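Local coordinates for protein 3-oxo-glucose-6-phosphate:glutamate aminotransferase (Bacillus subtilis subsp. subtilis, PDB 4K2M) that catalyses the reversible, pyridoxal phosphate-dependent transfer of an amino group from glutamate to 3-dehydro-glucose 6-phosphate, giving kanosamine 6-phosphate for antibiotic synthesis, at residues Asp144-Pro149 with Asn158-Ser163; Ser152-Glu157 with His386-Pro391; Val166-Asp171 with Glu185-Pro190. All blocks are in the same frame, centred on the assembly; numbering follows the deposited sequence. Where two conformers were deposited one is given.

Contact 1. Residues Asp144-Pro149 with Asn158-Ser163; sequences DEVIMP and NAVLAS
The carbonyl oxygen of Val160, the helix residue that meets Val146 and Met148, receives two bonds from one serine, neither of them secure. Ser163 OG donates to Val160 O at 2.8 Å, with an angle of 125° at the oxygen and the donor tilted 25° from the carbonyl plane, in one of two modelled conformers and to that extent doubtful; Ser163 N adds a weak bond. A serine suits this place because its hydroxyl, one bond from CB, can fold back onto the carbonyl three residues earlier.

The contact itself is made by the isopropyl group of Val160. It meets Val146 of strand 145-148 tip to tip, with Val160 CG1 3.7 Å from Val146 CG2. The second branch, Val160 CG2, lies 4.1 Å from Val146 CG1 and also takes the sulfur of Met148, two residues further along the strand: Met148 SD is 4.0 Å away. Met148 and Val160 pass alongside each other in opposite directions. With chi1 at 56°, Met148 CG sits between the backbone N and the carbonyl carbon, and the bend at chi3 turns CE away from the valine, toward Thr156 and Glu157 one turn earlier. Compact beta-branched residues fit here because strand and helix come close, their nearest CA atoms, those of Val146 and Val160, being 7.4 Å apart.

This is the strand-helix face of a beta-alpha-beta crossover in which helix 154-163 links the parallel strands 145-148 and 166-169. Leu135 of helix 127-137 and Leu196 also pack on Val160. On another side of the helix, Asn158 hydrogen-bonds to Lys287 and His277 of the second subunit. No hydrogen bond joins the two segments, so between them cohesion comes from buried hydrocarbon and one thioether, through dispersion and exclusion of water.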
loop_
_atom_site.group_PDB
_atom_site.type_symbol
_atom_site.label_atom_id
_atom_site.label_comp_id
_atom_site.label_asym_id
_atom_site.label_seq_id
_atom_site.Cartn_x
_atom_site.Cartn_y
_atom_site.Cartn_z
ATOM N N ASP A 144 -23.297 -7.351 -9.600
ATOM C CA ASP A 144 -22.885 -8.663 -10.078
ATOM C C ASP A 144 -22.633 -9.567 -8.883
ATOM O O ASP A 144 -22.003 -9.151 -7.906
ATOM C CB ASP A 144 -21.568 -8.573 -10.853
ATOM C CG ASP A 144 -21.739 -8.063 -12.267
ATOM O OD1 ASP A 144 -22.889 -7.914 -12.733
ATOM O OD2 ASP A 144 -20.698 -7.826 -12.923
ATOM N N GLU A 145 -23.097 -10.804 -8.976
ATOM C CA GLU A 145 -22.949 -11.735 -7.872
ATOM C C GLU A 145 -21.650 -12.537 -7.984
ATOM O O GLU A 145 -21.208 -12.921 -9.074
ATOM C CB GLU A 145 -24.169 -12.655 -7.765
ATOM C CG GLU A 145 -25.389 -11.948 -7.157
ATOM C CD GLU A 145 -26.655 -12.788 -7.181
ATOM O OE1 GLU A 145 -26.619 -13.954 -7.639
ATOM O OE2 GLU A 145 -27.699 -12.260 -6.735
ATOM N N VAL A 146 -21.043 -12.786 -6.831
ATOM C CA VAL A 146 -19.776 -13.503 -6.764
ATOM C C VAL A 146 -19.942 -14.628 -5.767
ATOM O O VAL A 146 -20.112 -14.370 -4.575
ATOM C CB VAL A 146 -18.654 -12.567 -6.244
ATOM C CG1 VAL A 146 -17.315 -13.342 -6.135
ATOM C CG2 VAL A 146 -18.500 -11.352 -7.154
ATOM N N ILE A 147 -19.927 -15.870 -6.247
ATOM C CA ILE A 147 -20.094 -17.017 -5.370
ATOM C C ILE A 147 -18.780 -17.292 -4.634
ATOM O O ILE A 147 -17.711 -17.370 -5.254
ATOM C CB ILE A 147 -20.532 -18.252 -6.171
ATOM C CG1 ILE A 147 -21.956 -18.035 -6.718
ATOM C CG2 ILE A 147 -20.482 -19.497 -5.291
ATOM C CD1 ILE A 147 -22.427 -19.189 -7.639
ATOM N N MET A 148 -18.846 -17.436 -3.313
ATOM C CA MET A 148 -17.623 -17.538 -2.510
ATOM C C MET A 148 -17.947 -18.205 -1.183
ATOM O O MET A 148 -19.136 -18.287 -0.801
ATOM C CB MET A 148 -17.017 -16.133 -2.276
ATOM C CG MET A 148 -17.956 -15.144 -1.624
ATOM S SD MET A 148 -17.178 -13.530 -1.372
ATOM C CE MET A 148 -16.005 -13.899 -0.082
ATOM N N PRO A 149 -16.909 -18.665 -0.463
ATOM C CA PRO A 149 -17.154 -19.204 0.884
ATOM C C PRO A 149 -17.273 -18.102 1.932
ATOM O O PRO A 149 -16.846 -16.957 1.715
ATOM C CB PRO A 149 -15.907 -20.052 1.146
ATOM C CG PRO A 149 -14.819 -19.313 0.407
ATOM C CD PRO A 149 -15.483 -18.787 -0.852
ATOM N N ASN A 158 -14.410 -8.237 1.444
ATOM C CA ASN A 158 -14.249 -6.784 1.325
ATOM C C ASN A 158 -13.875 -6.370 -0.079
ATOM O O ASN A 158 -14.327 -5.341 -0.575
ATOM C CB ASN A 158 -13.205 -6.249 2.312
ATOM C CG ASN A 158 -13.739 -6.143 3.723
ATOM O OD1 ASN A 158 -14.951 -6.004 3.933
ATOM N ND2 ASN A 158 -12.844 -6.249 4.705
ATOM N N ALA A 159 -13.036 -7.171 -0.727
ATOM C CA ALA A 159 -12.628 -6.866 -2.090
ATOM C C ALA A 159 -13.824 -6.939 -3.033
ATOM O O ALA A 159 -13.937 -6.146 -3.975
ATOM C CB ALA A 159 -11.526 -7.815 -2.542
ATOM N N VAL A 160 -14.721 -7.886 -2.785
ATOM C CA VAL A 160 -15.941 -7.975 -3.575
ATOM C C VAL A 160 -16.836 -6.762 -3.323
ATOM O O VAL A 160 -17.278 -6.092 -4.264
ATOM C CB VAL A 160 -16.721 -9.249 -3.253
ATOM C CG1 VAL A 160 -18.008 -9.290 -4.068
ATOM C CG2 VAL A 160 -15.880 -10.485 -3.581
ATOM N N LEU A 161 -17.097 -6.478 -2.053
ATOM C CA LEU A 161 -17.991 -5.378 -1.693
ATOM C C LEU A 161 -17.448 -4.019 -2.132
ATOM O O LEU A 161 -18.213 -3.154 -2.582
ATOM C CB LEU A 161 -18.256 -5.390 -0.185
ATOM C CG LEU A 161 -19.098 -6.571 0.282
ATOM C CD1 LEU A 161 -19.023 -6.719 1.800
ATOM C CD2 LEU A 161 -20.558 -6.409 -0.162
ATOM N N ALA A 162 -16.139 -3.825 -2.000
ATOM C CA ALA A 162 -15.509 -2.558 -2.385
ATOM C C ALA A 162 -15.601 -2.351 -3.890
ATOM O O ALA A 162 -15.677 -1.216 -4.363
ATOM C CB ALA A 162 -14.039 -2.538 -1.956
ATOM N N SER A 163 -15.582 -3.442 -4.650
ATOM C CA SER A 163 -15.660 -3.348 -6.108
ATOM C C SER A 163 -17.098 -3.146 -6.581
ATOM O O SER A 163 -17.337 -2.895 -7.763
ATOM C CB SER A 163 -15.062 -4.587 -6.778
ATOM O OG SER A 163 -15.965 -5.688 -6.760
#

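Contact 2. Residues Ser152-Glu157 with His386-Pro391; sequences SFSATE and HMQKTP. With O1G (3-deoxy-3-[(E)-({3-hydroxy-2-methyl-5-[(phosphonooxy)methyl]pyridin-4-yl}methylidene)amino]-6-O-phosphono-alpha-D-gluco pyranose), chain C.
Gln388 reaches Ser154 and Glu157 at the start of helix 154-163, beside the cofactor site of an aspartate aminotransferase fold. From CB, the chain runs with CG beside the backbone N (chi1 -68°) and bends at chi2, -78°, which turns the amide toward the helix. CG passes loosely, 4.5 Å from Glu157 OE2. At the tip, OE1 accepts from the backbone N of Lys287 of the second subunit. NE2 donates to Asn285 O of that subunit and to a water 3.0 Å away; its direct approach to Ser154 OG, 3.6 Å, is too long to count as a bond. A glutamine suits this place because one amide can accept from and donate to the second subunit's backbone and still donate to the water that leads to its own subunit's helix.

The water ties the segments together. It also bonds to Ser154 OG and donates to Glu157 OE1 over 2.6 Å. That carboxylate has further support: Ser385 bonds OE1, and Lys287 of the second subunit forms a salt bridge to OE2, which would be expected to favour the charged form.

The far side of the 152-157 segment lines the pocket of the external aldimine formed by pyridoxal phosphate and kanosamine 6-phosphate. Substrate-binding Phe153 turns one ring face to the sugar and the imine nitrogen; the sugar's C2 lies 3.8 Å above the ring plane, over its centre. Small residues let the cofactor come close: Ala155 CB lies 3.4 Å from the ligand's C5T, the phosphate-bearing methylene, and Ser152 OG, which donates to Thr156 OG1, is 3.4 Å from the pyridine methyl C2A.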
loop_
_atom_site.group_PDB
_atom_site.type_symbol
_atom_site.label_atom_id
_atom_site.label_comp_id
_atom_site.label_asym_id
_atom_site.label_seq_id
_atom_site.Cartn_x
_atom_site.Cartn_y
_atom_site.Cartn_z
ATOM N N SER A 152 -13.445 -17.294 4.906
ATOM C CA SER A 152 -12.135 -16.719 4.601
ATOM C C SER A 152 -11.860 -15.534 5.532
ATOM O O SER A 152 -12.711 -15.136 6.330
ATOM C CB SER A 152 -12.097 -16.254 3.138
ATOM O OG SER A 152 -10.780 -15.858 2.786
ATOM N N PHE A 153 -10.666 -14.973 5.438
ATOM C CA PHE A 153 -10.366 -13.710 6.104
ATOM C C PHE A 153 -11.257 -12.636 5.487
ATOM O O PHE A 153 -11.632 -12.730 4.315
ATOM C CB PHE A 153 -8.884 -13.383 5.892
ATOM C CG PHE A 153 -8.446 -12.079 6.512
ATOM C CD1 PHE A 153 -8.579 -11.855 7.881
ATOM C CD2 PHE A 153 -7.871 -11.097 5.727
ATOM C CE1 PHE A 153 -8.164 -10.645 8.455
ATOM C CE2 PHE A 153 -7.468 -9.880 6.288
ATOM C CZ PHE A 153 -7.610 -9.660 7.651
ATOM N N SER A 154 -11.607 -11.608 6.259
ATOM C CA SER A 154 -12.584 -10.617 5.794
ATOM C C SER A 154 -12.167 -9.917 4.502
ATOM O O SER A 154 -12.992 -9.315 3.813
ATOM C CB SER A 154 -12.849 -9.565 6.884
ATOM O OG SER A 154 -13.456 -10.147 8.019
ATOM N N ALA A 155 -10.887 -9.976 4.174
ATOM C CA ALA A 155 -10.384 -9.311 2.973
ATOM C C ALA A 155 -11.060 -9.779 1.700
ATOM O O ALA A 155 -11.244 -8.998 0.765
ATOM C CB ALA A 155 -8.889 -9.531 2.851
ATOM N N THR A 156 -11.415 -11.061 1.652
ATOM C CA THR A 156 -11.977 -11.632 0.435
ATOM C C THR A 156 -13.333 -10.963 0.144
ATOM O O THR A 156 -13.546 -10.418 -0.946
ATOM C CB THR A 156 -12.119 -13.169 0.533
ATOM O OG1 THR A 156 -10.895 -13.744 1.018
ATOM C CG2 THR A 156 -12.462 -13.780 -0.833
ATOM N N GLU A 157 -14.231 -10.971 1.126
ATOM C CA GLU A 157 -15.548 -10.348 0.954
ATOM C C GLU A 157 -15.405 -8.833 0.788
ATOM O O GLU A 157 -16.172 -8.200 0.052
ATOM C CB GLU A 157 -16.467 -10.678 2.148
ATOM C CG GLU A 157 -16.159 -9.887 3.411
ATOM C CD GLU A 157 -16.784 -10.465 4.668
ATOM O OE1 GLU A 157 -16.438 -11.611 5.033
ATOM O OE2 GLU A 157 -17.596 -9.758 5.306
ATOM N N HIS A 386 -21.342 -14.327 7.062
ATOM C CA HIS A 386 -22.786 -14.109 7.185
ATOM C C HIS A 386 -23.222 -13.895 8.636
ATOM O O HIS A 386 -24.409 -13.734 8.924
ATOM C CB HIS A 386 -23.555 -15.264 6.539
ATOM C CG HIS A 386 -23.362 -16.582 7.221
ATOM N ND1 HIS A 386 -22.117 -17.108 7.493
ATOM C CD2 HIS A 386 -24.264 -17.493 7.669
ATOM C CE1 HIS A 386 -22.258 -18.276 8.093
ATOM N NE2 HIS A 386 -23.550 -18.538 8.206
ATOM N N MET A 387 -22.253 -13.866 9.545
ATOM C CA MET A 387 -22.530 -13.689 10.972
ATOM C C MET A 387 -21.875 -12.427 11.517
ATOM O O MET A 387 -21.906 -12.161 12.715
ATOM C CB MET A 387 -22.082 -14.924 11.752
ATOM C CG MET A 387 -22.798 -16.186 11.261
ATOM S SD MET A 387 -22.296 -17.675 12.128
ATOM C CE MET A 387 -22.919 -17.338 13.788
ATOM N N GLN A 388 -21.288 -11.633 10.629
ATOM C CA GLN A 388 -20.697 -10.368 11.050
ATOM C C GLN A 388 -21.815 -9.385 11.417
ATOM O O GLN A 388 -22.866 -9.357 10.774
ATOM C CB GLN A 388 -19.825 -9.773 9.934
ATOM C CG GLN A 388 -18.540 -10.549 9.620
ATOM C CD GLN A 388 -17.419 -10.301 10.619
ATOM O OE1 GLN A 388 -17.620 -9.649 11.651
ATOM N NE2 GLN A 388 -16.214 -10.811 10.311
ATOM N N LYS A 389 -21.598 -8.567 12.439
ATOM C CA LYS A 389 -22.671 -7.673 12.891
ATOM C C LYS A 389 -22.607 -6.328 12.181
ATOM O O LYS A 389 -22.194 -5.312 12.751
ATOM C CB LYS A 389 -22.608 -7.500 14.415
ATOM C CG LYS A 389 -23.117 -8.730 15.187
ATOM C CD LYS A 389 -22.612 -8.739 16.632
ATOM C CE LYS A 389 -23.408 -9.698 17.521
ATOM N NZ LYS A 389 -23.220 -11.140 17.177
ATOM N N THR A 390 -23.021 -6.332 10.922
ATOM C CA THR A 390 -22.986 -5.140 10.088
ATOM C C THR A 390 -24.395 -4.886 9.554
ATOM O O THR A 390 -25.215 -5.803 9.497
ATOM C CB THR A 390 -22.034 -5.334 8.880
ATOM O OG1 THR A 390 -22.582 -6.325 7.997
ATOM C CG2 THR A 390 -20.656 -5.781 9.338
ATOM N N PRO A 391 -24.673 -3.651 9.129
ATOM C CA PRO A 391 -26.000 -3.396 8.555
ATOM C C PRO A 391 -26.287 -4.284 7.331
ATOM O O PRO A 391 -27.401 -4.807 7.186
ATOM C CB PRO A 391 -25.918 -1.928 8.151
ATOM C CG PRO A 391 -24.947 -1.324 9.151
ATOM C CD PRO A 391 -23.900 -2.412 9.343
HETATM P P O1G C . -3.547 -8.895 2.164
HETATM C C3A O1G C . -6.066 -14.010 3.279
HETATM O O3 O1G C . -5.642 -14.759 4.325
HETATM C C1 O1G C . -4.260 -12.245 9.123
HETATM N "N1'" O1G C . -7.287 -13.741 1.271
HETATM C C2 O1G C . -4.762 -12.797 7.787
HETATM O O2 O1G C . -4.606 -14.249 7.936
HETATM C C9A O1G C . -6.903 -14.531 2.287
HETATM C C2A O1G C . -7.392 -15.969 2.294
HETATM C C3 O1G C . -3.985 -12.269 6.569
HETATM N "N3'" O1G C . -4.787 -12.697 5.408
HETATM O O1 O1G C . -2.975 -12.782 9.474
HETATM C C4 O1G C . -3.772 -10.744 6.631
HETATM O O4 O1G C . -2.672 -10.569 5.716
HETATM C C4A O1G C . -5.641 -12.694 3.220
HETATM C C4B O1G C . -4.780 -12.111 4.269
HETATM C C5 O1G C . -3.221 -10.396 8.014
HETATM O O5 O1G C . -4.113 -10.820 9.052
HETATM C C5A O1G C . -6.059 -11.896 2.159
HETATM C C5T O1G C . -5.699 -10.419 1.930
HETATM C C6 O1G C . -3.153 -8.920 8.287
HETATM C C6A O1G C . -6.892 -12.450 1.199
HETATM O OP1 O1G C . -4.475 -7.815 1.652
HETATM O OP2 O1G C . -2.248 -8.945 1.431
HETATM O OP3 O1G C . -3.446 -8.882 3.707
HETATM O OP4 O1G C . -4.270 -10.304 1.741
HETATM O O6 O1G C . -2.439 -8.560 9.408
HETATM P "P'" O1G C . -1.605 -7.185 9.444
HETATM O OP6 O1G C . -0.552 -7.320 8.365
HETATM O OP7 O1G C . -2.560 -6.034 9.223
HETATM O OP8 O1G C . -1.021 -7.208 10.860
HETATM O O HOH W 1 -15.698 -11.827 7.550
#

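Contact 3. Residues Val166-Asp171 with Glu185-Pro190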
loop_
_atom_site.group_PDB
_atom_site.type_symbol
_atom_site.label_atom_id
_atom_site.label_comp_id
_atom_site.label_asym_id
_atom_site.label_seq_id
_atom_site.Cartn_x
_atom_site.Cartn_y
_atom_site.Cartn_z
ATOM N N VAL A 166 -21.643 -8.396 -5.185
ATOM C CA VAL A 166 -22.521 -8.957 -4.171
ATOM C C VAL A 166 -22.057 -10.359 -3.829
ATOM O O VAL A 166 -22.187 -11.279 -4.638
ATOM C CB VAL A 166 -23.971 -9.052 -4.699
ATOM C CG1 VAL A 166 -24.854 -9.829 -3.698
ATOM C CG2 VAL A 166 -24.534 -7.648 -4.962
ATOM N N PRO A 167 -21.499 -10.539 -2.621
ATOM C CA PRO A 167 -21.114 -11.890 -2.214
ATOM C C PRO A 167 -22.324 -12.809 -2.085
ATOM O O PRO A 167 -23.346 -12.428 -1.485
ATOM C CB PRO A 167 -20.484 -11.673 -0.828
ATOM C CG PRO A 167 -20.013 -10.226 -0.840
ATOM C CD PRO A 167 -21.084 -9.512 -1.650
ATOM N N ILE A 168 -22.205 -13.999 -2.659
ATOM C CA ILE A 168 -23.200 -15.046 -2.495
ATOM C C ILE A 168 -22.498 -16.235 -1.857
ATOM O O ILE A 168 -21.673 -16.918 -2.482
ATOM C CB ILE A 168 -23.838 -15.436 -3.835
ATOM C CG1 ILE A 168 -24.559 -14.228 -4.452
ATOM C CG2 ILE A 168 -24.837 -16.588 -3.657
ATOM C CD1 ILE A 168 -25.739 -13.676 -3.626
ATOM N N TYR A 169 -22.790 -16.462 -0.586
ATOM C CA TYR A 169 -22.046 -17.464 0.160
ATOM C C TYR A 169 -22.594 -18.864 -0.072
ATOM O O TYR A 169 -23.821 -19.096 -0.032
ATOM C CB TYR A 169 -22.067 -17.108 1.644
ATOM C CG TYR A 169 -21.414 -15.765 1.885
ATOM C CD1 TYR A 169 -20.039 -15.620 1.728
ATOM C CD2 TYR A 169 -22.161 -14.652 2.240
ATOM C CE1 TYR A 169 -19.430 -14.397 1.926
ATOM C CE2 TYR A 169 -21.557 -13.421 2.447
ATOM C CZ TYR A 169 -20.190 -13.314 2.289
ATOM O OH TYR A 169 -19.554 -12.109 2.493
ATOM N N VAL A 170 -21.688 -19.789 -0.348
ATOM C CA VAL A 170 -22.046 -21.200 -0.410
ATOM C C VAL A 170 -21.182 -22.023 0.545
ATOM O O VAL A 170 -20.085 -21.604 0.954
ATOM C CB VAL A 170 -22.008 -21.785 -1.846
ATOM C CG1 VAL A 170 -22.794 -20.918 -2.802
ATOM C CG2 VAL A 170 -20.609 -21.921 -2.331
ATOM N N ASP A 171 -21.685 -23.204 0.889
ATOM C CA ASP A 171 -21.111 -24.029 1.939
ATOM C C ASP A 171 -19.757 -24.595 1.531
ATOM O O ASP A 171 -19.466 -24.733 0.343
ATOM C CB ASP A 171 -22.080 -25.176 2.260
ATOM C CG ASP A 171 -22.248 -25.417 3.759
ATOM O OD1 ASP A 171 -21.557 -24.756 4.566
ATOM O OD2 ASP A 171 -23.084 -26.275 4.127
ATOM N N GLU A 185 -23.488 -24.755 -7.978
ATOM C CA GLU A 185 -24.483 -24.638 -9.035
ATOM C C GLU A 185 -25.841 -24.188 -8.490
ATOM O O GLU A 185 -26.516 -23.352 -9.091
ATOM C CB GLU A 185 -24.605 -25.962 -9.803
ATOM C CG GLU A 185 -25.666 -25.919 -10.883
ATOM C CD GLU A 185 -25.642 -27.155 -11.762
ATOM O OE1 GLU A 185 -26.136 -27.079 -12.903
ATOM O OE2 GLU A 185 -25.123 -28.196 -11.305
ATOM N N GLU A 186 -26.211 -24.716 -7.328
ATOM C CA GLU A 186 -27.447 -24.313 -6.636
ATOM C C GLU A 186 -27.565 -22.780 -6.436
ATOM O O GLU A 186 -28.662 -22.224 -6.480
ATOM C CB GLU A 186 -27.515 -25.059 -5.284
ATOM C CG GLU A 186 -28.467 -24.477 -4.250
ATOM C CD GLU A 186 -28.546 -25.313 -2.971
ATOM O OE1 GLU A 186 -27.491 -25.785 -2.488
ATOM O OE2 GLU A 186 -29.671 -25.493 -2.446
ATOM N N ALA A 187 -26.437 -22.094 -6.235
ATOM C CA ALA A 187 -26.455 -20.661 -5.936
ATOM C C ALA A 187 -26.447 -19.760 -7.171
ATOM O O ALA A 187 -26.550 -18.538 -7.060
ATOM C CB ALA A 187 -25.282 -20.298 -5.022
ATOM N N ILE A 188 -26.302 -20.354 -8.348
ATOM C CA ILE A 188 -26.172 -19.552 -9.566
ATOM C C ILE A 188 -27.523 -18.928 -9.936
ATOM O O ILE A 188 -28.557 -19.589 -9.839
ATOM C CB ILE A 188 -25.601 -20.410 -10.723
ATOM C CG1 ILE A 188 -24.173 -20.852 -10.400
ATOM C CG2 ILE A 188 -25.614 -19.637 -12.046
ATOM C CD1 ILE A 188 -23.591 -21.838 -11.391
ATOM N N THR A 189 -27.506 -17.641 -10.302
ATOM C CA THR A 189 -28.704 -16.893 -10.695
ATOM C C THR A 189 -28.337 -16.156 -11.971
ATOM O O THR A 189 -27.178 -16.211 -12.399
ATOM C CB THR A 189 -29.116 -15.868 -9.610
ATOM O OG1 THR A 189 -28.210 -14.758 -9.628
ATOM C CG2 THR A 189 -29.136 -16.503 -8.227
ATOM N N PRO A 190 -29.299 -15.451 -12.591
ATOM C CA PRO A 190 -28.875 -14.673 -13.762
ATOM C C PRO A 190 -27.895 -13.552 -13.433
ATOM O O PRO A 190 -27.273 -13.022 -14.359
ATOM C CB PRO A 190 -30.188 -14.060 -14.262
ATOM C CG PRO A 190 -31.233 -15.043 -13.828
ATOM C CD PRO A 190 -30.770 -15.502 -12.469
#
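Ala187 presses its single methyl against Val170, with Ala187 CB only 3.4 Å from Val170 CG1, tighter than usual for two carbons. Val170 offers that branch because CG1 stands opposite the carbonyl carbon and beside the backbone N (chi1 -51°). The same alanine methyl has an easier neighbour in Ile168, whose CG2 comes to 4.0 Å of Ala187 CB. A side chain as small as alanine fits where two branched side chains, two residues apart, converge. Ile168 belongs to strand 166-169, which is outermost within this chain in the mixed, mainly parallel central sheet and hydrogen-bonded to strand 145-148; the 185-190 loop packs against it before the chain enters strand 192-195.

Away from Ala187 the loop relaxes into solvent. Glu185, Glu186 and Pro190 are exposed, as two charged side chains and a loop proline can be, although Glu185 OE1 still bonds to Tyr217 OH. A backbone bond from Ile188 N to Glu185 O, 3.1 Å, closes the turn that presents the alanine. Ile188 itself points away from the strand segment and packs on Ile147, Ile213 and Tyr217, while Thr189 OG1 hydrogen-bonds to Glu145 OE1.

In the fold
All three contacts gather on one side of the chain's centre, around a single beta-alpha-beta unit. Contact 1 lies about 11 Å, centre to centre, from each of the others, which are about 16 Å apart. Contacts 1 and 2 share helix 154-163 and touch where Met148 CE meets Thr156 CG2 at 3.6 Å. Contacts 1 and 3 rest on neighbouring strands of the central sheet, 145-148 and 166-169. Along the chain, contacts 1 and 2 alternate their segments, contact 1 closes before contact 3 opens, and contact 3 is nested within contact 2, whose closest ends are 229 residues apart. This edge of the sheet is connected through helix 154-163 with the ligand pocket and the second subunit.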